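Putative SAM-dependent O-methyltranferase (PDB 4YMG) is a methyltransferase that binds S-adenosylmethionine and probably transfers its methyl group to a hydroxyl oxygen of an acceptor. Local coordinates at the interface of chains A and B. Coordinates in Å, arbitrary orientation; residue numbers count along the deposited sequence, not the author numbering. Chains: chain A/B, Putative SAM-dependent O-methyltranferase.

The three contacts are neighbouring parts of one two-fold interface between identical chains, so each recurs with the chains exchanged. Strand 217-222 of chain A runs through all of them. The C-alpha centres of contact 1 and contact 2 lie about 8 Å apart, those of contact 1 and contact 3 about 11 Å, and those of contact 2 and contact 3 about 15 Å. B:Asn23, just beyond helix 10-22, belongs to both contact 1 and contact 3. Contact 2 instead receives helix 51-64. Two separate segments of one subunit thus dock on the same strand of the other, an arrangement that suits a probable dimer.

Contact 1: the interface of chains A and B. Residues chain A 212, 217, 219, 234; chain B 22-25.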
loop_
_atom_site.group_PDB
_atom_site.type_symbol
_atom_site.label_atom_id
_atom_site.label_comp_id
_atom_site.label_asym_id
_atom_site.label_seq_id
_atom_site.Cartn_x
_atom_site.Cartn_y
_atom_site.Cartn_z
ATOM N N MET A 212 -3.704 13.056 -13.857
ATOM C CA MET A 212 -3.039 14.243 -13.317
ATOM C C MET A 212 -3.682 15.531 -13.829
ATOM O O MET A 212 -3.349 16.623 -13.373
ATOM C CB MET A 212 -1.550 14.225 -13.670
ATOM C CG MET A 212 -0.774 13.055 -13.063
ATOM S SD MET A 212 -0.797 13.093 -11.251
ATOM C CE MET A 212 0.244 14.511 -10.911
ATOM N N ILE A 217 -9.830 14.967 -8.129
ATOM C CA ILE A 217 -9.304 13.825 -7.377
ATOM C C ILE A 217 -7.893 14.003 -6.826
ATOM O O ILE A 217 -7.110 14.793 -7.354
ATOM C CB ILE A 217 -9.310 12.549 -8.260
ATOM C CG1 ILE A 217 -8.533 12.798 -9.562
ATOM C CG2 ILE A 217 -10.737 12.143 -8.581
ATOM C CD1 ILE A 217 -8.498 11.611 -10.519
ATOM N N VAL A 219 -4.469 11.720 -6.361
ATOM C CA VAL A 219 -3.941 10.565 -7.080
ATOM C C VAL A 219 -2.575 10.147 -6.554
ATOM O O VAL A 219 -1.693 10.981 -6.376
ATOM C CB VAL A 219 -3.828 10.840 -8.597
ATOM C CG1 VAL A 219 -3.162 9.657 -9.300
ATOM C CG2 VAL A 219 -5.205 11.107 -9.193
ATOM N N LYS A 234 -11.001 14.690 -4.004
ATOM C CA LYS A 234 -10.420 15.773 -3.208
ATOM C C LYS A 234 -11.423 16.172 -2.125
ATOM O O LYS A 234 -12.635 16.038 -2.325
ATOM C CB LYS A 234 -10.066 16.961 -4.101
ATOM C CG LYS A 234 -8.648 17.444 -3.955
ATOM C CD LYS A 234 -8.151 18.091 -5.242
ATOM C CE LYS A 234 -6.651 17.848 -5.436
ATOM N NZ LYS A 234 -6.169 18.248 -6.792
ATOM N N LYS B 22 6.174 11.607 -10.939
ATOM C CA LYS B 22 5.607 12.424 -12.020
ATOM C C LYS B 22 4.096 12.228 -12.156
ATOM O O LYS B 22 3.368 13.161 -12.498
ATOM C CB LYS B 22 6.295 12.103 -13.347
ATOM C CG LYS B 22 5.704 12.818 -14.560
ATOM C CD LYS B 22 6.562 12.612 -15.794
ATOM C CE LYS B 22 5.713 12.424 -17.055
ATOM N NZ LYS B 22 5.127 11.043 -17.110
ATOM N N ASN B 23 3.619 11.017 -11.876
ATOM C CA ASN B 23 2.201 10.725 -12.048
ATOM C C ASN B 23 1.463 10.525 -10.733
ATOM O O ASN B 23 0.437 9.842 -10.689
ATOM C CB ASN B 23 2.026 9.499 -12.940
ATOM C CG ASN B 23 2.461 9.775 -14.370
ATOM O OD1 ASN B 23 1.734 10.405 -15.128
ATOM N ND2 ASN B 23 3.661 9.329 -14.732
ATOM N N SER B 24 2.004 11.104 -9.665
ATOM C CA SER B 24 1.279 11.227 -8.400
ATOM C C SER B 24 1.286 12.701 -8.036
ATOM O O SER B 24 2.182 13.432 -8.447
ATOM C CB SER B 24 1.920 10.410 -7.275
ATOM O OG SER B 24 2.206 9.078 -7.668
ATOM N N HIS B 25 0.294 13.146 -7.281
ATOM C CA HIS B 25 0.300 14.524 -6.823
ATOM C C HIS B 25 1.502 14.756 -5.925
ATOM O O HIS B 25 1.843 13.901 -5.106
ATOM C CB HIS B 25 -1.007 14.845 -6.113
ATOM C CG HIS B 25 -2.164 14.938 -7.054
ATOM N ND1 HIS B 25 -3.393 14.378 -6.788
ATOM C CD2 HIS B 25 -2.260 15.493 -8.286
ATOM C CE1 HIS B 25 -4.202 14.598 -7.809
ATOM N NE2 HIS B 25 -3.540 15.272 -8.730
HETATM O O HOH W 1 0.112 11.673 -4.344
#
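The edge of strand 217-222 in chain A meets the segment that follows helix 10-22 in chain B, and B:His25 pairs with A:Val219 through both backbone and ring. The B:His25 N donates to A:Val219 O at 3.1 Å, nearly straight at the hydrogen (168°). In return the A:Val219 backbone N lies 2.9 Å from the imidazole ND1, a hydrogen bond in which ND1 would accept, the N-H coming from well out of the ring plane. With CG anti to its own carbonyl carbon (chi1 -72°), the imidazole lies along the strand, from A:Val219 O to its N. A water 2.8 Å from A:Val219 O also reaches B:His25 O, so the carbonyl oxygen is held by the water as well as by the B:His25 N-H. A:Lys234 NZ stands 4.4 Å from B:His25 NE2, and this could discourage a positive charge on the histidine.

The folded thioether chain of A:Met212 curls against the B:Asn23-B:Ser24 backbone. Its sulfur SD lies 3.5 Å from B:Asn23 C, and its methyl CE packs 3.8 Å from B:His25 CD2. Backbone pairing and thioether packing together fasten the chain B segment to the strand edge, probably helping to hold the dimer together.

Contact 2: the interface of chains A and B. Residues chain A 168, 218, 220, 230-232; chain B 56, 59, 63.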
loop_
_atom_site.group_PDB
_atom_site.type_symbol
_atom_site.label_atom_id
_atom_site.label_comp_id
_atom_site.label_asym_id
_atom_site.label_seq_id
_atom_site.Cartn_x
_atom_site.Cartn_y
_atom_site.Cartn_z
ATOM N N ILE A 168 -12.285 4.710 -2.073
ATOM C CA ILE A 168 -11.036 4.697 -2.790
ATOM C C ILE A 168 -11.209 3.851 -4.050
ATOM O O ILE A 168 -11.922 2.844 -4.043
ATOM C CB ILE A 168 -9.879 4.176 -1.894
ATOM C CG1 ILE A 168 -8.526 4.401 -2.558
ATOM C CG2 ILE A 168 -10.057 2.706 -1.531
ATOM C CD1 ILE A 168 -7.351 4.182 -1.599
ATOM N N ASP A 218 -7.599 13.269 -5.749
ATOM C CA ASP A 218 -6.235 13.024 -5.267
ATOM C C ASP A 218 -5.723 11.730 -5.906
ATOM O O ASP A 218 -6.456 10.739 -5.961
ATOM C CB ASP A 218 -6.184 12.871 -3.736
ATOM C CG ASP A 218 -6.596 14.127 -2.988
ATOM O OD1 ASP A 218 -6.248 15.229 -3.437
ATOM O OD2 ASP A 218 -7.251 14.001 -1.922
ATOM N N LEU A 220 -2.419 8.855 -6.287
ATOM C CA LEU A 220 -1.124 8.307 -5.889
ATOM C C LEU A 220 -0.845 7.037 -6.674
ATOM O O LEU A 220 -1.627 6.087 -6.596
ATOM C CB LEU A 220 -1.092 8.013 -4.385
ATOM C CG LEU A 220 0.156 7.334 -3.810
ATOM C CD1 LEU A 220 1.346 8.307 -3.813
ATOM C CD2 LEU A 220 -0.125 6.814 -2.395
ATOM N N GLN A 230 -3.979 4.690 -6.675
ATOM C CA GLN A 230 -4.998 4.997 -5.674
ATOM C C GLN A 230 -5.646 6.339 -5.997
ATOM O O GLN A 230 -4.961 7.346 -6.212
ATOM C CB GLN A 230 -4.394 5.014 -4.264
ATOM C CG GLN A 230 -3.689 3.720 -3.882
ATOM C CD GLN A 230 -3.241 3.691 -2.425
ATOM O OE1 GLN A 230 -3.159 4.729 -1.759
ATOM N NE2 GLN A 230 -2.945 2.503 -1.930
ATOM N N ILE A 231 -6.970 6.344 -6.048
ATOM C CA ILE A 231 -7.719 7.541 -6.386
ATOM C C ILE A 231 -8.800 7.833 -5.346
ATOM O O ILE A 231 -9.564 6.938 -4.963
ATOM C CB ILE A 231 -8.388 7.404 -7.768
ATOM C CG1 ILE A 231 -7.353 7.042 -8.844
ATOM C CG2 ILE A 231 -9.130 8.692 -8.127
ATOM C CD1 ILE A 231 -7.988 6.732 -10.206
ATOM N N ARG A 232 -8.872 9.079 -4.891
ATOM C CA ARG A 232 -9.987 9.501 -4.053
ATOM C C ARG A 232 -10.483 10.874 -4.494
ATOM O O ARG A 232 -9.777 11.598 -5.195
ATOM C CB ARG A 232 -9.589 9.537 -2.567
ATOM C CG ARG A 232 -8.566 10.616 -2.223
ATOM C CD ARG A 232 -8.162 10.593 -0.742
ATOM N NE ARG A 232 -9.291 10.907 0.134
ATOM C CZ ARG A 232 -9.629 12.137 0.518
ATOM N NH1 ARG A 232 -8.917 13.181 0.114
ATOM N NH2 ARG A 232 -10.675 12.322 1.324
ATOM N N TRP B 56 2.746 9.609 -0.395
ATOM C CA TRP B 56 1.996 8.478 0.149
ATOM C C TRP B 56 1.495 8.786 1.555
ATOM O O TRP B 56 0.369 8.435 1.905
ATOM C CB TRP B 56 2.865 7.220 0.139
ATOM C CG TRP B 56 2.381 6.084 1.006
ATOM C CD1 TRP B 56 1.339 5.231 0.748
ATOM C CD2 TRP B 56 2.936 5.671 2.253
ATOM N NE1 TRP B 56 1.220 4.312 1.760
ATOM C CE2 TRP B 56 2.185 4.559 2.699
ATOM C CE3 TRP B 56 3.992 6.134 3.044
ATOM C CZ2 TRP B 56 2.457 3.906 3.897
ATOM C CZ3 TRP B 56 4.263 5.483 4.235
ATOM C CH2 TRP B 56 3.502 4.378 4.649
ATOM N N PHE B 59 -1.383 11.407 1.164
ATOM C CA PHE B 59 -2.563 10.715 0.653
ATOM C C PHE B 59 -3.210 9.846 1.739
ATOM O O PHE B 59 -4.434 9.865 1.932
ATOM C CB PHE B 59 -2.199 9.857 -0.566
ATOM C CG PHE B 59 -3.397 9.209 -1.223
ATOM C CD1 PHE B 59 -3.962 8.052 -0.693
ATOM C CD2 PHE B 59 -3.964 9.766 -2.355
ATOM C CE1 PHE B 59 -5.079 7.468 -1.290
ATOM C CE2 PHE B 59 -5.071 9.175 -2.964
ATOM C CZ PHE B 59 -5.627 8.028 -2.430
ATOM N N ASP B 63 -6.891 10.323 3.166
ATOM C CA ASP B 63 -7.816 9.210 2.982
ATOM C C ASP B 63 -8.424 8.752 4.312
ATOM O O ASP B 63 -9.641 8.748 4.468
ATOM C CB ASP B 63 -7.086 8.052 2.288
ATOM C CG ASP B 63 -7.946 6.808 2.119
ATOM O OD1 ASP B 63 -9.190 6.904 2.035
ATOM O OD2 ASP B 63 -7.351 5.715 2.043
HETATM O O HOH W 2 -10.720 8.417 0.623
HETATM O O HOH W 3 -11.712 9.726 2.844
#
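A water lodged between A:Arg232 and B:Asp63 is gripped by the guanidinium NE at 2.9 Å, by the carboxylate OD1 at 2.6 Å and by a second water. It meets the guanidinium at its edge, in the plane, and the second water carries the link on from A:Arg232 NH2 to B:Asp63 O. The two opposite charges thus face each other through solvent, NE being 4.4 Å from OD1. The other end of the guanidinium is tied within its own chain: NH1 makes a salt bridge of 2.8 Å to A:Asp218 OD2, meeting that oxygen nearly along its C-O axis, which should restrain rotation of the group.

Beside this polar rim B:Phe59 wedges into chain A. Its CG points away from the backbone N (chi1 -175°), which sends the ring off helix 51-64 toward the strands. A:Arg232 lays its methylenes toward one face, CD 3.9 Å above the ring plane near the rim, while its guanidinium stands almost perpendicular to the ring (87°). A:Gln230 adds its CB, 3.7 Å from B:Phe59 CZ, and A:Leu220 CB and A:Asp218 CB border the CD2-CE2 side. About one turn earlier in the helix, A:Leu220 CD2 touches B:Trp56 CA at 3.7 Å and the edge of the indole. Helix 51-64 of chain B therefore packs obliquely against strands 217-222 and 228-233 of chain A, with A:Ile168 CD1 of strand 167-171 near B:Phe59 CE1.

Contact 3: the interface of chains A and B. Residues chain A 175, 180-181, 204-205, 208, 221; chain B 19-20, 23.
B:Tyr19 and B:Cys20 sit in regular helical geometry (phi/psi -64/-40° at B:Tyr19) near the end of helix 10-22, facing helix 194-211, strand 217-222 and the loop around A:Ile181. In this interface of a class I-like, cation-dependent O-methyltransferase, B:Tyr19 buries much of its side chain against the partner (106 Å² of the residue hidden). Its CG lies opposite the backbone N (chi1 -177°), carrying the phenol out to A:Asp205. B:Tyr19 OH donates to A:Asp205 OD1 at 2.7 Å, meeting the lone pair of OD1 anti to the other carboxylate oxygen, and OD1 lies in the plane of the ring at its edge.

On one face of the phenol the B:Asn23 amide folds back, ND2 standing 3.1 Å above the ring plane over its centre while donating to B:Tyr19 O at 3.0 Å. The opposite face receives A:Ile181, whose CG1 packs 3.6 Å from B:Tyr19 CG. A:Leu221 CD2 borders the ring at CE2, and the methyl CG2 of A:Thr180 packs near the hydroxyl, its side chain at about a right angle to that of B:Tyr19. A phenylalanine in place of B:Tyr19 would probably leave A:Asp205 OD1 without its phenol donor across the interface.

One water lies 2.9 Å from A:Asp205 OD1 and bridges it to B:Asn23 OD1; another joins A:Ser208 O to B:Asn23 O. A:Ser208 OG itself turns back to A:Leu204 O within its helix. Nearby, B:Cys20 SG approaches the A:Phe175 ring at CZ, 3.4 Å away, and B:Cys20 CB rests 3.5 Å from A:Leu221 O.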
loop_
_atom_site.group_PDB
_atom_site.type_symbol
_atom_site.label_atom_id
_atom_site.label_comp_id
_atom_site.label_asym_id
_atom_site.label_seq_id
_atom_site.Cartn_x
_atom_site.Cartn_y
_atom_site.Cartn_z
ATOM N N PHE A 175 1.600 -0.625 -14.039
ATOM C CA PHE A 175 2.960 -0.629 -14.608
ATOM C C PHE A 175 3.105 -1.465 -15.890
ATOM O O PHE A 175 4.084 -1.312 -16.615
ATOM C CB PHE A 175 3.977 -1.159 -13.596
ATOM C CG PHE A 175 4.278 -0.222 -12.450
ATOM C CD1 PHE A 175 3.870 1.099 -12.471
ATOM C CD2 PHE A 175 4.994 -0.675 -11.353
ATOM C CE1 PHE A 175 4.156 1.949 -11.410
ATOM C CE2 PHE A 175 5.292 0.171 -10.294
ATOM C CZ PHE A 175 4.875 1.478 -10.325
ATOM N N THR A 180 4.807 0.345 -18.975
ATOM C CA THR A 180 4.116 1.633 -18.894
ATOM C C THR A 180 5.149 2.758 -18.830
ATOM O O THR A 180 4.967 3.825 -19.417
ATOM C CB THR A 180 3.173 1.708 -17.660
ATOM O OG1 THR A 180 2.095 0.779 -17.825
ATOM C CG2 THR A 180 2.587 3.119 -17.481
ATOM N N ILE A 181 6.241 2.505 -18.116
ATOM C CA ILE A 181 7.282 3.512 -17.917
ATOM C C ILE A 181 8.179 3.640 -19.154
ATOM O O ILE A 181 8.506 4.748 -19.583
ATOM C CB ILE A 181 8.142 3.192 -16.671
ATOM C CG1 ILE A 181 7.282 3.263 -15.394
ATOM C CG2 ILE A 181 9.322 4.167 -16.559
ATOM C CD1 ILE A 181 6.581 1.972 -15.013
ATOM N N LEU A 204 -1.769 2.629 -20.527
ATOM C CA LEU A 204 -1.740 2.938 -19.098
ATOM C C LEU A 204 -0.927 4.200 -18.829
ATOM O O LEU A 204 -1.177 4.926 -17.868
ATOM C CB LEU A 204 -1.179 1.748 -18.306
ATOM C CG LEU A 204 -2.170 0.577 -18.253
ATOM C CD1 LEU A 204 -1.458 -0.728 -17.871
ATOM C CD2 LEU A 204 -3.340 0.868 -17.286
ATOM N N ASP A 205 0.044 4.467 -19.693
ATOM C CA ASP A 205 0.798 5.695 -19.576
ATOM C C ASP A 205 -0.122 6.885 -19.860
ATOM O O ASP A 205 -0.091 7.882 -19.143
ATOM C CB ASP A 205 1.995 5.688 -20.521
ATOM C CG ASP A 205 2.648 7.038 -20.625
ATOM O OD1 ASP A 205 3.169 7.527 -19.597
ATOM O OD2 ASP A 205 2.634 7.606 -21.736
ATOM N N SER A 208 -2.406 7.237 -16.862
ATOM C CA SER A 208 -1.724 7.841 -15.719
ATOM C C SER A 208 -1.575 9.354 -15.886
ATOM O O SER A 208 -1.820 10.123 -14.957
ATOM C CB SER A 208 -0.352 7.194 -15.524
ATOM O OG SER A 208 -0.498 5.843 -15.152
ATOM N N LEU A 221 0.256 7.016 -7.424
ATOM C CA LEU A 221 0.687 5.798 -8.112
ATOM C C LEU A 221 1.701 5.079 -7.239
ATOM O O LEU A 221 2.863 5.476 -7.162
ATOM C CB LEU A 221 1.272 6.107 -9.486
ATOM C CG LEU A 221 1.785 4.920 -10.305
ATOM C CD1 LEU A 221 0.853 3.705 -10.267
ATOM C CD2 LEU A 221 2.074 5.342 -11.749
ATOM N N TYR B 19 8.876 8.008 -12.367
ATOM C CA TYR B 19 7.604 7.978 -13.088
ATOM C C TYR B 19 6.438 8.055 -12.098
ATOM O O TYR B 19 5.444 8.725 -12.354
ATOM C CB TYR B 19 7.491 6.709 -13.938
ATOM C CG TYR B 19 6.222 6.648 -14.774
ATOM C CD1 TYR B 19 6.195 7.181 -16.057
ATOM C CD2 TYR B 19 5.062 6.053 -14.283
ATOM C CE1 TYR B 19 5.054 7.132 -16.830
ATOM C CE2 TYR B 19 3.901 6.000 -15.050
ATOM C CZ TYR B 19 3.910 6.545 -16.324
ATOM O OH TYR B 19 2.778 6.506 -17.107
ATOM N N CYS B 20 6.571 7.367 -10.967
ATOM C CA CYS B 20 5.543 7.409 -9.934
ATOM C C CYS B 20 5.407 8.824 -9.374
ATOM O O CYS B 20 4.294 9.298 -9.156
ATOM C CB CYS B 20 5.848 6.404 -8.810
ATOM S SG CYS B 20 5.626 4.696 -9.348
ATOM N N ASN B 23 3.619 11.017 -11.876
ATOM C CA ASN B 23 2.201 10.725 -12.048
ATOM C C ASN B 23 1.463 10.525 -10.733
ATOM O O ASN B 23 0.437 9.842 -10.689
ATOM C CB ASN B 23 2.026 9.499 -12.940
ATOM C CG ASN B 23 2.461 9.775 -14.370
ATOM O OD1 ASN B 23 1.734 10.405 -15.128
ATOM N ND2 ASN B 23 3.661 9.329 -14.732
HETATM O O HOH W 4 -1.535 8.779 -12.438
HETATM O O HOH W 5 2.347 9.779 -17.925
#